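Local coordinates for putative exported protein (Bordetella pertussis Tohama I, PDB 2PFZ), which binds pyroglutamic acid as an extracytoplasmic solute receptor and probably hands it to a tripartite ATP-independent periplasmic transporter, at residues K24-L29 / Q226-A231; F125-I130 / Y194-Y199; K137-R142 / V175-M180. One frame throughout, in Å; residues are numbered along the deposited sequence.

Interaction 1: K24-L29 / Q226-A231; sequences KDVDSL and QALKKA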
loop_
_atom_site.group_PDB
_atom_site.type_symbol
_atom_site.label_atom_id
_atom_site.label_comp_id
_atom_site.label_asym_id
_atom_site.label_seq_id
_atom_site.Cartn_x
_atom_site.Cartn_y
_atom_site.Cartn_z
ATOM N N LYS A 24 2.345 13.132 16.813
ATOM C CA LYS A 24 2.562 13.288 18.256
ATOM C C LYS A 24 4.021 13.043 18.667
ATOM O O LYS A 24 4.548 13.764 19.500
ATOM C CB LYS A 24 1.642 12.353 19.058
ATOM C CG LYS A 24 0.150 12.630 18.901
ATOM C CD LYS A 24 -0.676 11.712 19.765
ATOM C CE LYS A 24 -2.172 11.945 19.509
ATOM N NZ LYS A 24 -3.049 10.986 20.249
ATOM N N ASP A 25 4.671 12.027 18.093
ATOM C CA ASP A 25 6.087 11.758 18.358
ATOM C C ASP A 25 6.997 12.877 17.842
ATOM O O ASP A 25 7.972 13.231 18.495
ATOM C CB ASP A 25 6.532 10.416 17.754
ATOM C CG ASP A 25 5.936 9.200 18.473
ATOM O OD1 ASP A 25 5.239 9.359 19.509
ATOM O OD2 ASP A 25 6.155 8.065 17.980
ATOM N N VAL A 26 6.689 13.428 16.668
ATOM C CA VAL A 26 7.511 14.516 16.113
ATOM C C VAL A 26 7.413 15.767 16.990
ATOM O O VAL A 26 8.427 16.434 17.227
ATOM C CB VAL A 26 7.121 14.886 14.660
ATOM C CG1 VAL A 26 7.998 16.053 14.156
ATOM C CG2 VAL A 26 7.271 13.698 13.734
ATOM N N ASP A 27 6.201 16.071 17.447
ATOM C CA ASP A 27 5.963 17.157 18.390
ATOM C C ASP A 27 6.795 16.915 19.661
ATOM O O ASP A 27 7.634 17.750 20.033
ATOM C CB ASP A 27 4.461 17.238 18.684
ATOM C CG ASP A 27 4.052 18.513 19.397
ATOM O OD1 ASP A 27 4.773 19.519 19.354
ATOM O OD2 ASP A 27 2.968 18.504 20.008
ATOM N N SER A 28 6.594 15.766 20.302
ATOM C CA SER A 28 7.272 15.470 21.567
ATOM C C SER A 28 8.798 15.449 21.450
ATOM O O SER A 28 9.490 16.090 22.256
ATOM C CB SER A 28 6.765 14.155 22.161
ATOM O OG SER A 28 7.475 13.852 23.352
ATOM N N LEU A 29 9.325 14.746 20.451
ATOM C CA LEU A 29 10.779 14.661 20.260
ATOM C C LEU A 29 11.435 15.980 19.836
ATOM O O LEU A 29 12.586 16.236 20.197
ATOM C CB LEU A 29 11.157 13.550 19.271
ATOM C CG LEU A 29 10.910 12.091 19.703
ATOM C CD1 LEU A 29 10.899 11.140 18.491
ATOM C CD2 LEU A 29 11.958 11.638 20.722
ATOM N N GLN A 226 16.720 15.423 13.390
ATOM C CA GLN A 226 16.953 14.145 14.051
ATOM C C GLN A 226 15.710 13.669 14.765
ATOM O O GLN A 226 15.429 12.471 14.775
ATOM C CB GLN A 226 18.186 14.202 14.967
ATOM C CG GLN A 226 19.500 14.307 14.173
ATOM C CD GLN A 226 19.570 13.293 13.020
ATOM O OE1 GLN A 226 19.780 12.098 13.244
ATOM N NE2 GLN A 226 19.385 13.774 11.780
ATOM N N ALA A 227 14.940 14.603 15.304
ATOM C CA ALA A 227 13.658 14.286 15.930
ATOM C C ALA A 227 12.680 13.657 14.901
ATOM O O ALA A 227 12.014 12.658 15.186
ATOM C CB ALA A 227 13.064 15.531 16.528
ATOM N N LEU A 228 12.614 14.259 13.718
ATOM C CA LEU A 228 11.830 13.718 12.608
ATOM C C LEU A 228 12.293 12.326 12.169
ATOM O O LEU A 228 11.483 11.429 12.022
ATOM C CB LEU A 228 11.857 14.684 11.429
ATOM C CG LEU A 228 11.043 14.262 10.201
ATOM C CD1 LEU A 228 9.525 14.168 10.468
ATOM C CD2 LEU A 228 11.380 15.203 9.055
ATOM N N LYS A 229 13.586 12.137 11.958
ATOM C CA LYS A 229 14.065 10.816 11.582
ATOM C C LYS A 229 13.764 9.781 12.675
ATOM O O LYS A 229 13.327 8.671 12.378
ATOM C CB LYS A 229 15.554 10.840 11.231
ATOM C CG LYS A 229 15.856 11.427 9.849
ATOM C CD LYS A 229 17.330 11.292 9.521
ATOM C CE LYS A 229 17.571 11.461 8.010
ATOM N NZ LYS A 229 18.927 10.961 7.569
ATOM N N LYS A 230 13.961 10.143 13.937
ATOM C CA LYS A 230 13.664 9.188 15.020
ATOM C C LYS A 230 12.180 8.878 15.109
ATOM O O LYS A 230 11.785 7.713 15.325
ATOM C CB LYS A 230 14.204 9.669 16.372
ATOM C CG LYS A 230 15.709 9.863 16.336
ATOM C CD LYS A 230 16.233 10.641 17.554
ATOM C CE LYS A 230 16.969 9.720 18.508
ATOM N NZ LYS A 230 17.868 10.506 19.421
ATOM N N ALA A 231 11.355 9.914 14.943
ATOM C CA ALA A 231 9.912 9.699 14.952
ATOM C C ALA A 231 9.545 8.775 13.779
ATOM O O ALA A 231 8.688 7.897 13.918
ATOM C CB ALA A 231 9.184 11.017 14.836
HETATM O O HOH W 1 6.343 7.856 15.468
#
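V26 and L29 on one helix meet A227, L228 and A231 on another, in a roughly antiparallel helix pair. The short axes come within 8.6 Å and their N-to-C directions differ by 143°. Helix 14-30 here lies against the first turns of helix 222-256, a very long helix consistent with the spanning helix known from DctP-type receptors.

The apolar packing makes up most of the contact, and its small partners are the two alanines, one helical turn apart, both pointing their methyls at helix 14-30. CB of A231 sits 3.5 Å from V26 CG2, tighter than usual for two carbons. That methyl is the one beside the V26 backbone N, because CG1 takes the position anti to it (chi1 179°). The same CG2 reaches L228 CD1 at 4.0 Å. V26 and L228 lie side by side and point the same way; L228's CB starts off away from helix 14-30, and it is the CD1 branch that makes the contact. One turn further on, L29 CB packs 3.9 Å from the CB of A227, while its CD1 lies 3.8 Å from A231 N and skims the CB of K230. F22, on the same helix as V26, also packs on L228 and A231.

The polar side is different in kind. No direct hydrogen bond joins the two segments; D25 instead puts CB against the A231 methyl, and its OD2 forms a salt bridge with R238, which lies two turns on from A231 in helix 222-256. A water also meets OD2, at a doubtful, too-short distance, and donates to the carbonyl O of A231 at 2.8 Å.

Interaction 2: F125-I130 / Y194-Y199; sequences FANRDI and YIKKFY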
loop_
_atom_site.group_PDB
_atom_site.type_symbol
_atom_site.label_atom_id
_atom_site.label_comp_id
_atom_site.label_asym_id
_atom_site.label_seq_id
_atom_site.Cartn_x
_atom_site.Cartn_y
_atom_site.Cartn_z
ATOM N N PHE A 125 -11.910 -10.031 -2.649
ATOM C CA PHE A 125 -13.302 -9.835 -2.236
ATOM C C PHE A 125 -14.193 -10.160 -3.432
ATOM O O PHE A 125 -14.066 -9.527 -4.472
ATOM C CB PHE A 125 -13.560 -8.381 -1.827
ATOM C CG PHE A 125 -12.890 -7.977 -0.532
ATOM C CD1 PHE A 125 -13.511 -8.231 0.706
ATOM C CD2 PHE A 125 -11.640 -7.353 -0.550
ATOM C CE1 PHE A 125 -12.894 -7.847 1.928
ATOM C CE2 PHE A 125 -11.004 -6.959 0.665
ATOM C CZ PHE A 125 -11.628 -7.218 1.897
ATOM N N ALA A 126 -15.062 -11.165 -3.295
ATOM C CA ALA A 126 -15.991 -11.503 -4.373
ATOM C C ALA A 126 -17.307 -12.116 -3.863
ATOM O O ALA A 126 -17.431 -12.515 -2.703
ATOM C CB ALA A 126 -15.312 -12.442 -5.388
ATOM N N ASN A 127 -18.285 -12.182 -4.754
ATOM C CA ASN A 127 -19.514 -12.892 -4.461
ATOM C C ASN A 127 -19.514 -14.273 -5.087
ATOM O O ASN A 127 -20.339 -15.115 -4.723
ATOM C CB ASN A 127 -20.718 -12.058 -4.901
ATOM C CG ASN A 127 -21.005 -10.933 -3.941
ATOM O OD1 ASN A 127 -21.016 -11.139 -2.728
ATOM N ND2 ASN A 127 -21.216 -9.738 -4.465
ATOM N N ARG A 128 -18.564 -14.479 -6.001
ATOM C CA ARG A 128 -18.363 -15.705 -6.769
ATOM C C ARG A 128 -17.560 -16.761 -6.046
ATOM O O ARG A 128 -16.701 -16.452 -5.208
ATOM C CB ARG A 128 -17.519 -15.405 -8.014
ATOM C CG ARG A 128 -18.256 -14.912 -9.179
ATOM C CD ARG A 128 -17.281 -14.791 -10.322
ATOM N NE ARG A 128 -17.879 -14.015 -11.397
ATOM C CZ ARG A 128 -17.405 -13.936 -12.624
ATOM N NH1 ARG A 128 -16.286 -14.560 -12.962
ATOM N NH2 ARG A 128 -18.054 -13.201 -13.509
ATOM N N ASP A 129 -17.792 -18.010 -6.438
ATOM C CA ASP A 129 -16.913 -19.096 -6.040
ATOM C C ASP A 129 -15.662 -19.087 -6.911
ATOM O O ASP A 129 -15.753 -19.157 -8.139
ATOM C CB ASP A 129 -17.656 -20.430 -6.093
ATOM C CG ASP A 129 -18.489 -20.661 -4.854
ATOM O OD1 ASP A 129 -18.166 -21.592 -4.097
ATOM O OD2 ASP A 129 -19.452 -19.900 -4.606
ATOM N N ILE A 130 -14.499 -18.957 -6.275
ATOM C CA ILE A 130 -13.244 -18.881 -7.006
ATOM C C ILE A 130 -12.337 -19.979 -6.504
ATOM O O ILE A 130 -11.775 -19.877 -5.410
ATOM C CB ILE A 130 -12.543 -17.502 -6.838
ATOM C CG1 ILE A 130 -13.507 -16.340 -7.164
ATOM C CG2 ILE A 130 -11.269 -17.449 -7.689
ATOM C CD1 ILE A 130 -12.862 -14.918 -7.039
ATOM N N TYR A 194 -22.002 -5.588 0.858
ATOM C CA TYR A 194 -22.214 -5.767 -0.572
ATOM C C TYR A 194 -21.514 -6.964 -1.163
ATOM O O TYR A 194 -21.929 -7.486 -2.201
ATOM C CB TYR A 194 -21.744 -4.521 -1.321
ATOM C CG TYR A 194 -22.501 -3.280 -0.944
ATOM C CD1 TYR A 194 -23.760 -3.024 -1.481
ATOM C CD2 TYR A 194 -21.967 -2.364 -0.043
ATOM C CE1 TYR A 194 -24.468 -1.877 -1.126
ATOM C CE2 TYR A 194 -22.663 -1.214 0.309
ATOM C CZ TYR A 194 -23.908 -0.978 -0.237
ATOM O OH TYR A 194 -24.599 0.165 0.109
ATOM N N ILE A 195 -20.433 -7.385 -0.513
ATOM C CA ILE A 195 -19.606 -8.471 -1.032
ATOM C C ILE A 195 -19.382 -9.481 0.097
ATOM O O ILE A 195 -18.994 -9.105 1.195
ATOM C CB ILE A 195 -18.272 -7.922 -1.610
ATOM C CG1 ILE A 195 -18.541 -6.890 -2.708
ATOM C CG2 ILE A 195 -17.426 -9.038 -2.160
ATOM C CD1 ILE A 195 -17.308 -6.148 -3.226
ATOM N N LYS A 196 -19.627 -10.758 -0.185
ATOM C CA LYS A 196 -19.791 -11.765 0.869
ATOM C C LYS A 196 -18.630 -12.722 1.145
ATOM O O LYS A 196 -18.708 -13.493 2.101
ATOM C CB LYS A 196 -21.049 -12.602 0.602
ATOM C CG LYS A 196 -22.185 -12.311 1.538
ATOM C CD LYS A 196 -22.733 -10.921 1.308
ATOM C CE LYS A 196 -23.218 -10.345 2.603
ATOM N NZ LYS A 196 -24.010 -9.122 2.341
ATOM N N LYS A 197 -17.605 -12.720 0.292
ATOM C CA LYS A 197 -16.480 -13.649 0.434
ATOM C C LYS A 197 -15.184 -12.854 0.426
ATOM O O LYS A 197 -15.103 -11.809 -0.224
ATOM C CB LYS A 197 -16.434 -14.693 -0.708
ATOM C CG LYS A 197 -17.676 -15.606 -0.838
ATOM C CD LYS A 197 -17.616 -16.434 -2.119
ATOM C CE LYS A 197 -18.972 -17.087 -2.499
ATOM N NZ LYS A 197 -19.789 -17.466 -1.313
ATOM N N PHE A 198 -14.183 -13.346 1.156
ATOM C CA PHE A 198 -12.804 -12.870 1.033
ATOM C C PHE A 198 -11.919 -14.113 0.976
ATOM O O PHE A 198 -11.839 -14.866 1.956
ATOM C CB PHE A 198 -12.432 -12.005 2.244
ATOM C CG PHE A 198 -11.007 -11.530 2.262
ATOM C CD1 PHE A 198 -10.603 -10.463 1.470
ATOM C CD2 PHE A 198 -10.081 -12.100 3.141
ATOM C CE1 PHE A 198 -9.268 -10.000 1.490
ATOM C CE2 PHE A 198 -8.759 -11.656 3.175
ATOM C CZ PHE A 198 -8.352 -10.592 2.370
ATOM N N TYR A 199 -11.311 -14.339 -0.179
ATOM C CA TYR A 199 -10.309 -15.376 -0.374
ATOM C C TYR A 199 -8.981 -14.812 0.112
ATOM O O TYR A 199 -8.449 -13.859 -0.469
ATOM C CB TYR A 199 -10.224 -15.734 -1.855
ATOM C CG TYR A 199 -11.486 -16.414 -2.325
ATOM C CD1 TYR A 199 -11.611 -17.794 -2.248
ATOM C CD2 TYR A 199 -12.566 -15.676 -2.815
ATOM C CE1 TYR A 199 -12.793 -18.422 -2.654
ATOM C CE2 TYR A 199 -13.737 -16.298 -3.235
ATOM C CZ TYR A 199 -13.836 -17.669 -3.138
ATOM O OH TYR A 199 -14.984 -18.298 -3.540
HETATM O O HOH W 2 -16.508 -20.213 -1.911
#
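F125 and F198 are paired across strands 123-126 and 197-199, antiparallel neighbours in the six-stranded mixed sheet, at a non-hydrogen-bonded position. Their rings meet obliquely: the planes are 49° apart and the centroids 4.6 Å. CD1 of F198 stands over the centre of the F125 ring, 3.4 Å from its CZ. F198 can reach this position because its CG lies anti to the backbone N (chi1 177°). On its own account F125 also stacks with Y179 of strand 178-181, the neighbour of 123-126 away from 197-199.

The next pair, A126 with K197, is hydrogen-bonded: A126 N donates to K197 O, and the return bond from K197 N to A126 O is weak. The K197 side chain touches the loop that leaves the strand, with CD 3.2 Å from R128 O and CE near N127 O. Its NZ ends 4.1 Å from D129 OD2, beyond a salt bridge; the D129 carboxylate pairs through OD1 with K131 instead.

At one end N127 holds the opposite backbone with both halves of its amide. OD1 takes the N-H of K196 at 2.9 Å, and ND2 gives a straight bond to Y194 O (168°), lying in the amide plane and on a carbonyl lone pair. At the other end Y199 lays one ring face under I130 CB, offset toward the rim. Its hydroxyl accepts the I130 N-H at 2.9 Å and lies 3.0 Å from R128 O; a water that also bonds weakly to D129 OD1 lies beside it.

The chemistry thus combines ring-on-ring packing at F125 and F198 with a CH-pi contact at Y199, and it implies that, across the two segments, the loop after the strand is gripped by bonds to backbone atoms, not by charge pairing.

Interaction 3: K137-R142 / V175-M180; sequences KGLKWR and VIDSYM. With PCA (pyroglutamic acid), chain B.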
loop_
_atom_site.group_PDB
_atom_site.type_symbol
_atom_site.label_atom_id
_atom_site.label_comp_id
_atom_site.label_asym_id
_atom_site.label_seq_id
_atom_site.Cartn_x
_atom_site.Cartn_y
_atom_site.Cartn_z
ATOM N N LYS A 137 -12.771 -14.635 -14.612
ATOM C CA LYS A 137 -13.061 -14.029 -15.902
ATOM C C LYS A 137 -14.388 -13.274 -15.844
ATOM O O LYS A 137 -15.414 -13.813 -15.395
ATOM C CB LYS A 137 -13.049 -15.086 -17.023
ATOM C CG LYS A 137 -12.772 -14.499 -18.415
ATOM C CD LYS A 137 -12.725 -15.571 -19.494
ATOM C CE LYS A 137 -14.057 -15.664 -20.218
ATOM N NZ LYS A 137 -14.381 -14.416 -20.993
ATOM N N GLY A 138 -14.362 -12.015 -16.262
ATOM C CA GLY A 138 -15.581 -11.213 -16.319
ATOM C C GLY A 138 -15.996 -10.529 -15.027
ATOM O O GLY A 138 -17.036 -9.871 -14.977
ATOM N N LEU A 139 -15.188 -10.658 -13.976
ATOM C CA LEU A 139 -15.466 -9.954 -12.721
ATOM C C LEU A 139 -15.489 -8.437 -12.987
ATOM O O LEU A 139 -14.705 -7.965 -13.799
ATOM C CB LEU A 139 -14.416 -10.329 -11.647
ATOM C CG LEU A 139 -14.689 -11.581 -10.784
ATOM C CD1 LEU A 139 -13.524 -11.891 -9.855
ATOM C CD2 LEU A 139 -15.990 -11.387 -9.982
ATOM N N LYS A 140 -16.404 -7.715 -12.330
ATOM C CA LYS A 140 -16.462 -6.249 -12.362
ATOM C C LYS A 140 -15.526 -5.749 -11.262
ATOM O O LYS A 140 -15.943 -5.531 -10.133
ATOM C CB LYS A 140 -17.884 -5.720 -12.090
ATOM C CG LYS A 140 -18.941 -6.064 -13.148
ATOM C CD LYS A 140 -20.225 -5.240 -12.930
ATOM C CE LYS A 140 -21.128 -5.848 -11.860
ATOM N NZ LYS A 140 -22.304 -4.977 -11.551
ATOM N N TRP A 141 -14.261 -5.577 -11.610
ATOM C CA TRP A 141 -13.181 -5.481 -10.633
ATOM C C TRP A 141 -12.842 -4.028 -10.310
ATOM O O TRP A 141 -12.770 -3.204 -11.210
ATOM C CB TRP A 141 -11.978 -6.159 -11.260
ATOM C CG TRP A 141 -10.737 -6.342 -10.451
ATOM C CD1 TRP A 141 -9.809 -5.386 -10.144
ATOM C CD2 TRP A 141 -10.205 -7.591 -9.978
ATOM N NE1 TRP A 141 -8.747 -5.961 -9.461
ATOM C CE2 TRP A 141 -8.955 -7.312 -9.369
ATOM C CE3 TRP A 141 -10.662 -8.927 -10.019
ATOM C CZ2 TRP A 141 -8.161 -8.311 -8.769
ATOM C CZ3 TRP A 141 -9.868 -9.940 -9.419
ATOM C CH2 TRP A 141 -8.624 -9.618 -8.809
ATOM N N ARG A 142 -12.659 -3.732 -9.034
ATOM C CA ARG A 142 -12.159 -2.437 -8.594
ATOM C C ARG A 142 -10.637 -2.505 -8.418
ATOM O O ARG A 142 -10.119 -3.260 -7.579
ATOM C CB ARG A 142 -12.848 -2.015 -7.299
ATOM C CG ARG A 142 -12.277 -0.727 -6.638
ATOM C CD ARG A 142 -11.264 -1.066 -5.513
ATOM N NE ARG A 142 -10.669 0.124 -4.890
ATOM C CZ ARG A 142 -9.903 0.082 -3.800
ATOM N NH1 ARG A 142 -9.666 -1.087 -3.184
ATOM N NH2 ARG A 142 -9.389 1.213 -3.317
ATOM N N VAL A 175 -21.076 -0.399 -9.426
ATOM C CA VAL A 175 -20.107 -0.254 -10.509
ATOM C C VAL A 175 -19.081 -1.390 -10.489
ATOM O O VAL A 175 -18.552 -1.784 -11.539
ATOM C CB VAL A 175 -19.391 1.131 -10.449
ATOM C CG1 VAL A 175 -18.367 1.258 -11.551
ATOM C CG2 VAL A 175 -20.423 2.279 -10.541
ATOM N N ILE A 176 -18.793 -1.901 -9.289
ATOM C CA ILE A 176 -17.841 -3.007 -9.089
ATOM C C ILE A 176 -18.404 -4.029 -8.101
ATOM O O ILE A 176 -19.108 -3.656 -7.165
ATOM C CB ILE A 176 -16.439 -2.490 -8.604
ATOM C CG1 ILE A 176 -16.504 -1.838 -7.204
ATOM C CG2 ILE A 176 -15.815 -1.566 -9.637
ATOM C CD1 ILE A 176 -16.177 -2.820 -6.023
ATOM N N ASP A 177 -18.082 -5.307 -8.311
ATOM C CA ASP A 177 -18.638 -6.423 -7.519
ATOM C C ASP A 177 -17.559 -7.237 -6.791
ATOM O O ASP A 177 -17.861 -8.214 -6.071
ATOM C CB ASP A 177 -19.466 -7.375 -8.421
ATOM C CG ASP A 177 -18.662 -7.947 -9.610
ATOM O OD1 ASP A 177 -17.417 -7.960 -9.583
ATOM O OD2 ASP A 177 -19.274 -8.419 -10.605
ATOM N N SER A 178 -16.303 -6.854 -7.028
ATOM C CA SER A 178 -15.139 -7.621 -6.601
ATOM C C SER A 178 -13.915 -6.706 -6.617
ATOM O O SER A 178 -13.904 -5.695 -7.314
ATOM C CB SER A 178 -14.888 -8.794 -7.557
ATOM O OG SER A 178 -14.547 -8.328 -8.864
ATOM N N TYR A 179 -12.906 -7.087 -5.840
ATOM C CA TYR A 179 -11.594 -6.464 -5.837
ATOM C C TYR A 179 -10.560 -7.207 -4.980
ATOM O O TYR A 179 -10.907 -8.018 -4.137
ATOM C CB TYR A 179 -11.666 -4.988 -5.426
ATOM C CG TYR A 179 -12.030 -4.677 -4.002
ATOM C CD1 TYR A 179 -13.364 -4.686 -3.586
ATOM C CD2 TYR A 179 -11.049 -4.293 -3.070
ATOM C CE1 TYR A 179 -13.706 -4.371 -2.275
ATOM C CE2 TYR A 179 -11.387 -4.000 -1.758
ATOM C CZ TYR A 179 -12.722 -4.031 -1.363
ATOM O OH TYR A 179 -13.088 -3.703 -0.062
ATOM N N MET A 180 -9.283 -6.908 -5.200
ATOM C CA MET A 180 -8.248 -7.336 -4.256
ATOM C C MET A 180 -7.796 -6.187 -3.369
ATOM O O MET A 180 -7.652 -5.061 -3.839
ATOM C CB MET A 180 -7.078 -8.014 -4.941
ATOM C CG MET A 180 -7.468 -9.372 -5.539
ATOM S SD MET A 180 -6.102 -10.246 -6.303
ATOM C CE MET A 180 -5.241 -10.854 -4.855
HETATM N N PCA B . -6.068 -1.131 0.847
HETATM C CA PCA B . -5.758 -0.016 -0.069
HETATM C CB PCA B . -4.465 -0.284 -0.840
HETATM C CG PCA B . -3.986 -1.654 -0.399
HETATM C CD PCA B . -4.976 -2.058 0.654
HETATM O OE PCA B . -4.855 -3.084 1.341
HETATM C C PCA B . -6.884 0.047 -1.075
HETATM O O PCA B . -7.083 1.053 -1.768
HETATM O OXT PCA B . -7.621 -0.946 -1.198
HETATM O O HOH W 3 -7.920 -4.725 -6.670
#
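D177 brings its carboxylate unusually close to the backbone of K140: OD1 lies 2.9 Å from the K140 carbonyl O, although both are acceptors. The two segments belong to parallel neighbours in the mixed sheet of a type II periplasmic-binding-protein fold: strand 140-143 has 158-161 on one side and 178-181 on the other, helices joining the strands along the chain. Nearby donors would ease the repulsion. D177 N gives K140 O a straight bond (2.8 Å, 163°), S178 OG donates to OD1, and K140 N bonds weakly to both carboxylate oxygens. The D177 CG, set between the backbone N and the carbonyl carbon (chi1 57°), comes 3.4 Å from K140 CB.

R142 N donates to S178 O and continues the pairing. On the W141 side, M180 crosses the indole obliquely, with CG 3.5 Å from CZ2 and SD at the edge of the six-membered ring, a Met-aromatic contact. A water bridges R142 O and M180 O.

Toward the pocket, I176 packs on R142 CB, and the guanidinium stands nearly perpendicular to the Y179 ring. R142 NE is held by V162 O. S181, S182 and T185 also bond the ligand. The R142 guanidinium takes the ligand carboxylate with its two terminal nitrogens, NH1 to OXT at 2.9 Å and NH2 to O at 2.8 Å.

From the N terminus, helix 14-30 comes first, and interaction 1 closes the widest loop, about 200 residues, by bringing 24-29 against 226-231. Interactions 2 and 3 lie inside that loop, on the far side of the chain's centre; the centre of interaction 2 is about 42 Å from that of interaction 1. Interaction 2 joins 125-130 to 194-199, and interaction 3, joining 137-142 to 175-180, nests within it; none cross. The inner two touch: R128 NH1 probably bonds K137 O, and F125 N probably bonds Y179 O. Strands 140-143, 178-181, 123-126 and 197-199 run consecutively across one sheet, whereas interaction 1 ties two helices together.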